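Local structure of oxidized polyvinyl alcohol hydrolase (Pseudomonas sp. VM15C, 3WWC) at residues A[122-130]-A[142-153]; A[78-87]-A[303-311]. The protein hydrolyses beta-diketones such as 4,6-nonanedione and cleaves oxidized polyvinyl alcohol in the second step of polyvinyl alcohol degradation. The protein carries 1 engineered substitution. All coordinates share one frame; numbering follows the deposited sequence.

Both contacts belong to one alpha/beta-hydrolase-like chain built round a mixed nine-stranded sheet, and they lie on opposite sides of the chain's centre, with centres 25 Å apart and nearest atoms about 8 Å apart. The order along the chain is 78-87, 122-130, 142-153, 303-311, which puts all of interaction 1 between the two halves of interaction 2. Interaction 1 joins a long loop after strand 96-100 to the start of helix 148-160; interaction 2 joins the end of helix 75-80 to the start of helix 310-322. Both supply residues to the butanoic acid pocket that holds the engineered A177, W126 from the first and H303 from the second; W126 also borders a second butanoic acid.

Interaction 1 of 2, residues A[122-130]-A[142-153]; sequences NGWNWNPWF and WKNDEGPDSSFF. With BUA (butanoic acid), chain D.
W124 and W142 each turn CG anti to the carbonyl carbon, beside the backbone N (chi1 -54° in W142), and this swings the two indoles into a face-to-face stack. The six-membered ring of W124 lies on the five-membered ring of W142 with centroids 3.8 Å apart and planes 28° from parallel. W124 CZ2 comes within 3.2 Å of W142 CD2. F130 CB packs over the centre of the opposite W124 face, and G147 CA meets its edge, where a side-chain carbon on that glycine would collide with W124 CH2.

W142 is held in rotation, because its NE1 donates 3.0 Å to N122 O, nearly straight at 173°, in the indole plane and on a carbonyl lone pair. With W142 replaced by an alanine, W124 would probably lose its stacking partner and N122 O its indole donor.

P148 CG sits over the F130 ring, 4.0 Å from its centroid, a CH-pi contact. D149 OD2 accepts from F130 N at 2.9 Å, on its anti side, tilted from the carboxylate plane, while OD1 forms a salt bridge with R48. A water ties F130 O and E146 O to S150 N at the first turn of helix 148-160. Next to W124, N125 ND2 donates to O1 of butanoic acid, 3.0 Å away, and W126 offers that ligand a ring face.

With a backbone N-H on one oxygen and a guanidinium on the other, D149 is likely to stay ionised; the indole stack ties the loop to the 3-10 turn at 142-143, the buried carboxylate to the start of helix 148-160.

Interaction 2 of 2, residues A[78-87]-A[303-311]; sequences NLTVARSGAN and HMWPQLNTQ
W305 lies in the loop from H303 to helix 310-322, its indole against the turn after helix 75-80. H303 NE2 hydrogen-bonds a bound butanoic acid and its ND1 D258, consistent with the His-Asp pair of a serine-hydrolase relay. G85 CA and N87 ND2 lie over one face of the W305 ring; P306 CD packs on the other. G85 CA stands 3.6 Å from the centroid of the five-membered ring, 15° off its normal, a CH-pi contact, and a side chain on this glycine would run into W305 CD2.

N87 brings its amide nearly upright to the indole, with ND2 3.4 Å from W305 CH2. The same ND2 donates 3.0 Å to N78 O, which also accepts from N87 N, while OD1 binds W65 and W305 NE1 binds N314. In helix 310-322, the bent chain of Q311 carries NE2 to 3.0 Å from G85 O, above the carbonyl plane, at an N-H...O angle of 133°. Waters bridge A82 O to T310 OG1, A86 O to Q311 OE1, and R83 O to W305 N.

The glycine turn is thus held by an aromatic face, a bent hydrogen bond and water bridges, so much of the polar link passes through solvent.

Interaction 1 of 2, residues A[122-130]-A[142-153]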
loop_
_atom_site.group_PDB
_atom_site.type_symbol
_atom_site.label_atom_id
_atom_site.label_comp_id
_atom_site.label_asym_id
_atom_site.label_seq_id
_atom_site.Cartn_x
_atom_site.Cartn_y
_atom_site.Cartn_z
ATOM N N ASN A 122 12.877 14.639 8.083
ATOM C CA ASN A 122 12.982 13.829 9.298
ATOM C C ASN A 122 13.367 12.389 9.107
ATOM O O ASN A 122 12.975 11.528 9.888
ATOM C CB ASN A 122 11.679 13.926 10.104
ATOM C CG ASN A 122 11.386 15.354 10.502
ATOM O OD1 ASN A 122 12.225 15.985 11.178
ATOM N ND2 ASN A 122 10.239 15.907 10.058
ATOM N N GLY A 123 14.156 12.133 8.070
ATOM C CA GLY A 123 14.604 10.774 7.826
ATOM C C GLY A 123 13.743 9.972 6.873
ATOM O O GLY A 123 14.081 8.838 6.595
ATOM N N TRP A 124 12.664 10.559 6.370
ATOM C CA TRP A 124 11.768 9.886 5.422
ATOM C C TRP A 124 12.127 10.197 3.998
ATOM O O TRP A 124 12.526 11.328 3.653
ATOM C CB TRP A 124 10.303 10.305 5.702
ATOM C CG TRP A 124 9.869 9.839 7.053
ATOM C CD1 TRP A 124 9.781 10.588 8.200
ATOM C CD2 TRP A 124 9.578 8.501 7.423
ATOM N NE1 TRP A 124 9.450 9.783 9.249
ATOM C CE2 TRP A 124 9.318 8.495 8.800
ATOM C CE3 TRP A 124 9.535 7.302 6.715
ATOM C CZ2 TRP A 124 9.005 7.339 9.487
ATOM C CZ3 TRP A 124 9.233 6.138 7.395
ATOM C CH2 TRP A 124 8.972 6.166 8.766
ATOM N N ASN A 125 11.961 9.213 3.126
ATOM C CA ASN A 125 12.312 9.415 1.749
ATOM C C ASN A 125 11.417 10.346 0.941
ATOM O O ASN A 125 11.903 11.214 0.172
ATOM C CB ASN A 125 12.368 8.074 0.994
ATOM C CG ASN A 125 12.903 8.252 -0.424
ATOM O OD1 ASN A 125 14.085 8.537 -0.583
ATOM N ND2 ASN A 125 12.052 8.115 -1.433
ATOM N N TRP A 126 10.112 10.185 1.120
ATOM C CA TRP A 126 9.109 10.854 0.290
ATOM C C TRP A 126 7.982 11.380 1.178
ATOM O O TRP A 126 7.501 10.698 2.056
ATOM C CB TRP A 126 8.632 9.802 -0.720
ATOM C CG TRP A 126 8.030 10.417 -1.935
ATOM C CD1 TRP A 126 6.757 10.271 -2.374
ATOM C CD2 TRP A 126 8.669 11.336 -2.826
ATOM N NE1 TRP A 126 6.548 11.065 -3.486
ATOM C CE2 TRP A 126 7.713 11.719 -3.779
ATOM C CE3 TRP A 126 9.962 11.863 -2.909
ATOM C CZ2 TRP A 126 7.999 12.617 -4.811
ATOM C CZ3 TRP A 126 10.252 12.767 -3.948
ATOM C CH2 TRP A 126 9.270 13.127 -4.875
ATOM N N ASN A 127 7.572 12.608 0.951
ATOM C CA ASN A 127 6.620 13.271 1.856
ATOM C C ASN A 127 5.144 12.835 1.952
ATOM O O ASN A 127 4.534 13.081 2.975
ATOM C CB ASN A 127 6.643 14.783 1.562
ATOM C CG ASN A 127 6.380 15.626 2.787
ATOM O OD1 ASN A 127 6.806 15.310 3.885
ATOM N ND2 ASN A 127 5.687 16.742 2.575
ATOM N N PRO A 128 4.544 12.207 0.911
ATOM C CA PRO A 128 3.133 11.841 1.045
ATOM C C PRO A 128 2.780 10.942 2.226
ATOM O O PRO A 128 1.744 11.137 2.891
ATOM C CB PRO A 128 2.807 11.146 -0.279
ATOM C CG PRO A 128 3.708 11.907 -1.312
ATOM C CD PRO A 128 5.036 12.047 -0.473
ATOM N N TRP A 129 3.627 9.936 2.470
ATOM C CA TRP A 129 3.405 8.998 3.563
ATOM C C TRP A 129 4.769 8.697 4.164
ATOM O O TRP A 129 5.788 8.855 3.522
ATOM C CB TRP A 129 2.826 7.654 3.061
ATOM C CG TRP A 129 1.513 7.760 2.259
ATOM C CD1 TRP A 129 1.372 7.696 0.880
ATOM C CD2 TRP A 129 0.194 7.942 2.786
ATOM N NE1 TRP A 129 0.049 7.843 0.533
ATOM C CE2 TRP A 129 -0.701 7.992 1.678
ATOM C CE3 TRP A 129 -0.327 8.079 4.083
ATOM C CZ2 TRP A 129 -2.088 8.165 1.839
ATOM C CZ3 TRP A 129 -1.683 8.254 4.258
ATOM C CH2 TRP A 129 -2.569 8.294 3.133
ATOM N N PHE A 130 4.765 8.202 5.409
ATOM C CA PHE A 130 6.022 7.801 6.047
ATOM C C PHE A 130 6.214 6.345 5.582
ATOM O O PHE A 130 5.939 5.380 6.298
ATOM C CB PHE A 130 5.839 7.923 7.573
ATOM C CG PHE A 130 5.494 9.351 8.033
ATOM C CD1 PHE A 130 6.404 10.374 7.819
ATOM C CD2 PHE A 130 4.262 9.658 8.629
ATOM C CE1 PHE A 130 6.063 11.695 8.188
ATOM C CE2 PHE A 130 3.938 10.946 8.995
ATOM C CZ PHE A 130 4.842 11.981 8.772
ATOM N N TRP A 142 14.678 4.753 11.081
ATOM C CA TRP A 142 13.522 4.083 10.515
ATOM C C TRP A 142 13.829 2.698 10.026
ATOM O O TRP A 142 12.950 2.019 9.501
ATOM C CB TRP A 142 12.903 4.975 9.421
ATOM C CG TRP A 142 12.597 6.359 9.980
ATOM C CD1 TRP A 142 13.076 7.549 9.500
ATOM C CD2 TRP A 142 11.726 6.701 11.093
ATOM N NE1 TRP A 142 12.560 8.610 10.222
ATOM C CE2 TRP A 142 11.731 8.113 11.205
ATOM C CE3 TRP A 142 10.932 5.948 11.975
ATOM C CZ2 TRP A 142 10.964 8.800 12.178
ATOM C CZ3 TRP A 142 10.166 6.616 12.923
ATOM C CH2 TRP A 142 10.192 8.047 13.020
ATOM N N LYS A 143 15.071 2.242 10.194
ATOM C CA LYS A 143 15.385 0.860 9.839
ATOM C C LYS A 143 14.579 -0.097 10.699
ATOM O O LYS A 143 14.283 -1.186 10.264
ATOM C CB LYS A 143 16.866 0.522 10.056
ATOM C CG LYS A 143 17.710 1.061 9.003
ATOM C CD LYS A 143 19.186 0.743 9.331
ATOM C CE LYS A 143 20.054 0.998 8.139
ATOM N NZ LYS A 143 21.443 0.572 8.527
ATOM N N ASN A 144 14.207 0.269 11.921
ATOM C CA ASN A 144 13.424 -0.723 12.630
ATOM C C ASN A 144 12.313 -0.116 13.477
ATOM O O ASN A 144 11.944 -0.647 14.523
ATOM C CB ASN A 144 14.333 -1.695 13.435
ATOM C CG ASN A 144 15.019 -2.796 12.526
ATOM O OD1 ASN A 144 14.389 -3.774 12.104
ATOM N ND2 ASN A 144 16.318 -2.604 12.235
ATOM N N ASP A 145 11.777 0.995 12.995
ATOM C CA ASP A 145 10.643 1.669 13.600
ATOM C C ASP A 145 9.684 1.876 12.416
ATOM O O ASP A 145 10.054 2.520 11.433
ATOM C CB ASP A 145 11.043 3.026 14.190
ATOM C CG ASP A 145 9.894 3.700 14.955
ATOM O OD1 ASP A 145 8.713 3.752 14.489
ATOM O OD2 ASP A 145 10.190 4.228 16.043
ATOM N N GLU A 146 8.468 1.347 12.554
ATOM C CA GLU A 146 7.458 1.397 11.491
ATOM C C GLU A 146 7.137 2.798 11.064
ATOM O O GLU A 146 6.764 3.030 9.910
ATOM C CB GLU A 146 6.172 0.695 11.953
ATOM C CG GLU A 146 5.466 1.416 13.092
ATOM C CD GLU A 146 4.245 0.649 13.611
ATOM O OE1 GLU A 146 3.529 0.048 12.795
ATOM O OE2 GLU A 146 3.995 0.645 14.846
ATOM N N GLY A 147 7.288 3.762 11.963
ATOM C CA GLY A 147 6.924 5.133 11.588
ATOM C C GLY A 147 5.502 5.495 11.985
ATOM O O GLY A 147 4.679 4.617 12.191
ATOM N N PRO A 148 5.161 6.784 11.975
ATOM C CA PRO A 148 3.832 7.204 12.404
ATOM C C PRO A 148 2.638 6.954 11.516
ATOM O O PRO A 148 1.536 7.041 12.004
ATOM C CB PRO A 148 4.013 8.691 12.769
ATOM C CG PRO A 148 5.263 9.119 12.059
ATOM C CD PRO A 148 6.096 7.901 11.747
ATOM N N ASP A 149 2.836 6.646 10.232
ATOM C CA ASP A 149 1.670 6.333 9.448
ATOM C C ASP A 149 1.256 4.881 9.709
ATOM O O ASP A 149 0.061 4.618 9.898
ATOM C CB ASP A 149 1.953 6.526 7.929
ATOM C CG ASP A 149 1.546 7.900 7.448
ATOM O OD1 ASP A 149 0.663 8.528 8.070
ATOM O OD2 ASP A 149 2.083 8.369 6.424
ATOM N N SER A 150 2.220 3.949 9.692
ATOM C CA SER A 150 1.886 2.554 9.942
ATOM C C SER A 150 1.151 2.410 11.273
ATOM O O SER A 150 0.141 1.689 11.361
ATOM C CB SER A 150 3.174 1.708 9.885
ATOM O OG SER A 150 2.917 0.336 10.176
ATOM N N SER A 151 1.650 3.074 12.324
ATOM C CA SER A 151 0.958 2.962 13.625
ATOM C C SER A 151 -0.375 3.704 13.659
ATOM O O SER A 151 -1.335 3.240 14.283
ATOM C CB SER A 151 1.870 3.438 14.764
ATOM O OG SER A 151 2.305 4.774 14.567
ATOM N N PHE A 152 -0.481 4.820 12.951
ATOM C CA PHE A 152 -1.733 5.551 12.929
ATOM C C PHE A 152 -2.794 4.691 12.298
ATOM O O PHE A 152 -3.906 4.643 12.782
ATOM C CB PHE A 152 -1.535 6.825 12.075
ATOM C CG PHE A 152 -2.801 7.428 11.541
ATOM C CD1 PHE A 152 -3.933 7.630 12.342
ATOM C CD2 PHE A 152 -2.855 7.823 10.201
ATOM C CE1 PHE A 152 -5.089 8.214 11.804
ATOM C CE2 PHE A 152 -4.022 8.415 9.675
ATOM C CZ PHE A 152 -5.142 8.610 10.483
ATOM N N PHE A 153 -2.478 3.980 11.228
ATOM C CA PHE A 153 -3.546 3.211 10.547
ATOM C C PHE A 153 -4.111 2.130 11.453
ATOM O O PHE A 153 -5.290 1.857 11.385
ATOM C CB PHE A 153 -3.012 2.533 9.262
ATOM C CG PHE A 153 -2.413 3.474 8.255
ATOM C CD1 PHE A 153 -2.753 4.827 8.176
ATOM C CD2 PHE A 153 -1.459 2.966 7.389
ATOM C CE1 PHE A 153 -2.125 5.664 7.232
ATOM C CE2 PHE A 153 -0.827 3.767 6.442
ATOM C CZ PHE A 153 -1.157 5.128 6.360
HETATM C C1 BUA D . 9.437 7.487 -5.383
HETATM C C2 BUA D . 10.678 8.106 -4.738
HETATM C C3 BUA D . 11.345 9.061 -5.733
HETATM C C4 BUA D . 12.544 9.731 -5.061
HETATM O O1 BUA D . 12.995 9.195 -4.025
HETATM O O2 BUA D . 12.984 10.770 -5.597
HETATM O O HOH W 1 1.280 10.828 5.586
HETATM O O HOH W 2 4.885 4.827 8.822
#

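Interaction 2 of 2, residues A[78-87]-A[303-311]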
loop_
_atom_site.group_PDB
_atom_site.type_symbol
_atom_site.label_atom_id
_atom_site.label_comp_id
_atom_site.label_asym_id
_atom_site.label_seq_id
_atom_site.Cartn_x
_atom_site.Cartn_y
_atom_site.Cartn_z
ATOM N N ASN A 78 -9.037 9.970 -4.712
ATOM C CA ASN A 78 -8.884 8.520 -4.607
ATOM C C ASN A 78 -10.187 7.871 -4.207
ATOM O O ASN A 78 -10.465 6.738 -4.606
ATOM C CB ASN A 78 -7.780 8.265 -3.589
ATOM C CG ASN A 78 -7.587 6.807 -3.280
ATOM O OD1 ASN A 78 -8.182 6.284 -2.341
ATOM N ND2 ASN A 78 -6.775 6.119 -4.100
ATOM N N LEU A 79 -11.002 8.556 -3.420
ATOM C CA LEU A 79 -12.257 7.998 -2.961
ATOM C C LEU A 79 -13.443 8.209 -3.900
ATOM O O LEU A 79 -14.374 7.374 -3.916
ATOM C CB LEU A 79 -12.636 8.640 -1.596
ATOM C CG LEU A 79 -11.787 8.197 -0.437
ATOM C CD1 LEU A 79 -12.025 9.132 0.766
ATOM C CD2 LEU A 79 -12.213 6.734 -0.050
ATOM N N THR A 80 -13.438 9.305 -4.676
ATOM C CA THR A 80 -14.656 9.613 -5.448
ATOM C C THR A 80 -14.515 9.840 -6.928
ATOM O O THR A 80 -15.562 9.961 -7.628
ATOM C CB THR A 80 -15.320 10.865 -4.919
ATOM O OG1 THR A 80 -14.445 11.982 -5.158
ATOM C CG2 THR A 80 -15.560 10.751 -3.412
ATOM N N VAL A 81 -13.305 9.987 -7.458
ATOM C CA VAL A 81 -13.144 10.276 -8.882
ATOM C C VAL A 81 -12.829 8.979 -9.596
ATOM O O VAL A 81 -11.895 8.251 -9.200
ATOM C CB VAL A 81 -12.015 11.298 -9.106
ATOM C CG1 VAL A 81 -11.731 11.450 -10.634
ATOM C CG2 VAL A 81 -12.423 12.628 -8.447
ATOM N N ALA A 82 -13.613 8.654 -10.633
ATOM C CA ALA A 82 -13.426 7.394 -11.309
ATOM C C ALA A 82 -12.029 7.102 -11.808
ATOM O O ALA A 82 -11.540 5.973 -11.657
ATOM C CB ALA A 82 -14.424 7.291 -12.488
ATOM N N ARG A 83 -11.371 8.089 -12.424
ATOM C CA ARG A 83 -10.028 7.880 -12.958
ATOM C C ARG A 83 -8.990 7.685 -11.864
ATOM O O ARG A 83 -7.909 7.236 -12.135
ATOM C CB ARG A 83 -9.594 9.061 -13.844
ATOM C CG ARG A 83 -10.057 9.024 -15.286
ATOM C CD ARG A 83 -9.353 10.189 -16.034
ATOM N NE ARG A 83 -8.012 10.377 -15.447
ATOM C CZ ARG A 83 -7.711 11.190 -14.429
ATOM N NH1 ARG A 83 -8.638 11.959 -13.844
ATOM N NH2 ARG A 83 -6.469 11.177 -13.946
ATOM N N SER A 84 -9.358 7.984 -10.621
ATOM C CA SER A 84 -8.458 7.839 -9.479
ATOM C C SER A 84 -8.814 6.623 -8.646
ATOM O O SER A 84 -8.197 6.396 -7.606
ATOM C CB SER A 84 -8.507 9.091 -8.591
ATOM O OG SER A 84 -8.023 10.272 -9.305
ATOM N N GLY A 85 -9.831 5.896 -9.064
ATOM C CA GLY A 85 -10.219 4.663 -8.362
ATOM C C GLY A 85 -11.570 4.631 -7.709
ATOM O O GLY A 85 -12.104 3.552 -7.433
ATOM N N ALA A 86 -12.117 5.809 -7.427
ATOM C CA ALA A 86 -13.428 5.944 -6.740
ATOM C C ALA A 86 -13.568 4.847 -5.690
ATOM O O ALA A 86 -14.531 4.095 -5.647
ATOM C CB ALA A 86 -14.561 5.874 -7.774
ATOM N N ASN A 87 -12.617 4.831 -4.756
ATOM C CA ASN A 87 -12.553 3.755 -3.765
ATOM C C ASN A 87 -13.708 3.713 -2.752
ATOM O O ASN A 87 -13.926 2.669 -2.125
ATOM C CB ASN A 87 -11.188 3.825 -3.049
ATOM C CG ASN A 87 -10.101 3.161 -3.858
ATOM O OD1 ASN A 87 -9.952 1.945 -3.799
ATOM N ND2 ASN A 87 -9.351 3.930 -4.641
ATOM N N HIS A 303 1.320 4.289 -14.668
ATOM C CA HIS A 303 1.468 4.612 -13.266
ATOM C C HIS A 303 0.328 5.494 -12.801
ATOM O O HIS A 303 0.470 6.737 -12.723
ATOM C CB HIS A 303 2.779 5.358 -13.029
ATOM C CG HIS A 303 3.177 5.427 -11.586
ATOM N ND1 HIS A 303 3.499 4.306 -10.851
ATOM C CD2 HIS A 303 3.313 6.480 -10.741
ATOM C CE1 HIS A 303 3.818 4.664 -9.614
ATOM N NE2 HIS A 303 3.718 5.981 -9.528
ATOM N N MET A 304 -0.810 4.874 -12.550
ATOM C CA MET A 304 -2.009 5.556 -12.067
ATOM C C MET A 304 -2.924 4.444 -11.589
ATOM O O MET A 304 -2.582 3.281 -11.726
ATOM C CB MET A 304 -2.690 6.361 -13.182
ATOM C CG MET A 304 -2.898 5.590 -14.407
ATOM S SD MET A 304 -3.257 6.676 -15.872
ATOM C CE MET A 304 -4.133 7.872 -15.220
ATOM N N TRP A 305 -4.031 4.782 -10.971
ATOM C CA TRP A 305 -4.918 3.710 -10.521
ATOM C C TRP A 305 -5.335 2.930 -11.753
ATOM O O TRP A 305 -5.544 3.520 -12.809
ATOM C CB TRP A 305 -6.172 4.314 -9.887
ATOM C CG TRP A 305 -6.913 3.300 -9.057
ATOM C CD1 TRP A 305 -7.867 2.376 -9.490
ATOM C CD2 TRP A 305 -6.660 3.017 -7.693
ATOM N NE1 TRP A 305 -8.187 1.550 -8.461
ATOM C CE2 TRP A 305 -7.461 1.912 -7.340
ATOM C CE3 TRP A 305 -5.831 3.593 -6.730
ATOM C CZ2 TRP A 305 -7.451 1.342 -6.049
ATOM C CZ3 TRP A 305 -5.810 3.054 -5.453
ATOM C CH2 TRP A 305 -6.626 1.915 -5.116
ATOM N N PRO A 306 -5.521 1.613 -11.643
ATOM C CA PRO A 306 -5.946 0.730 -12.750
ATOM C C PRO A 306 -7.050 1.444 -13.530
ATOM O O PRO A 306 -8.059 1.862 -12.954
ATOM C CB PRO A 306 -6.448 -0.504 -12.003
ATOM C CG PRO A 306 -5.292 -0.649 -10.964
ATOM C CD PRO A 306 -5.179 0.818 -10.442
ATOM N N GLN A 307 -6.830 1.561 -14.849
ATOM C CA GLN A 307 -7.720 2.327 -15.702
ATOM C C GLN A 307 -8.707 1.523 -16.503
ATOM O O GLN A 307 -9.804 2.030 -16.818
ATOM C CB GLN A 307 -6.887 3.152 -16.687
ATOM C CG GLN A 307 -6.013 4.214 -16.008
ATOM C CD GLN A 307 -6.826 5.325 -15.395
ATOM O OE1 GLN A 307 -6.851 5.493 -14.162
ATOM N NE2 GLN A 307 -7.505 6.096 -16.223
ATOM N N LEU A 308 -8.316 0.315 -16.857
ATOM C CA LEU A 308 -9.213 -0.546 -17.617
ATOM C C LEU A 308 -10.203 -1.238 -16.656
ATOM O O LEU A 308 -9.787 -1.954 -15.728
ATOM C CB LEU A 308 -8.408 -1.609 -18.382
ATOM C CG LEU A 308 -7.360 -1.051 -19.337
ATOM C CD1 LEU A 308 -6.399 -2.215 -19.750
ATOM C CD2 LEU A 308 -8.060 -0.366 -20.526
ATOM N N ASN A 309 -11.503 -1.070 -16.899
ATOM C CA ASN A 309 -12.534 -1.706 -16.046
ATOM C C ASN A 309 -12.205 -1.488 -14.592
ATOM O O ASN A 309 -12.176 -2.420 -13.790
ATOM C CB ASN A 309 -12.615 -3.202 -16.383
ATOM C CG ASN A 309 -12.974 -3.435 -17.838
ATOM O OD1 ASN A 309 -13.953 -2.854 -18.308
ATOM N ND2 ASN A 309 -12.228 -4.271 -18.538
ATOM N N THR A 310 -12.002 -0.226 -14.254
ATOM C CA THR A 310 -11.586 0.151 -12.906
ATOM C C THR A 310 -12.410 -0.419 -11.786
ATOM O O THR A 310 -11.859 -1.017 -10.867
ATOM C CB THR A 310 -11.563 1.664 -12.766
ATOM O OG1 THR A 310 -10.646 2.195 -13.724
ATOM C CG2 THR A 310 -11.088 2.076 -11.331
ATOM N N GLN A 311 -13.723 -0.238 -11.815
ATOM C CA GLN A 311 -14.528 -0.771 -10.720
ATOM C C GLN A 311 -14.596 -2.285 -10.755
ATOM O O GLN A 311 -14.645 -2.916 -9.687
ATOM C CB GLN A 311 -15.944 -0.150 -10.727
ATOM C CG GLN A 311 -15.961 1.324 -10.370
ATOM C CD GLN A 311 -15.377 1.544 -8.959
ATOM O OE1 GLN A 311 -15.659 0.799 -8.025
ATOM N NE2 GLN A 311 -14.510 2.524 -8.842
HETATM O O HOH W 3 -13.779 4.028 -11.449
HETATM O O HOH W 4 -11.265 4.896 -14.367
HETATM O O HOH W 5 -5.223 7.402 -11.181
HETATM O O HOH W 6 -14.330 1.241 -5.764
#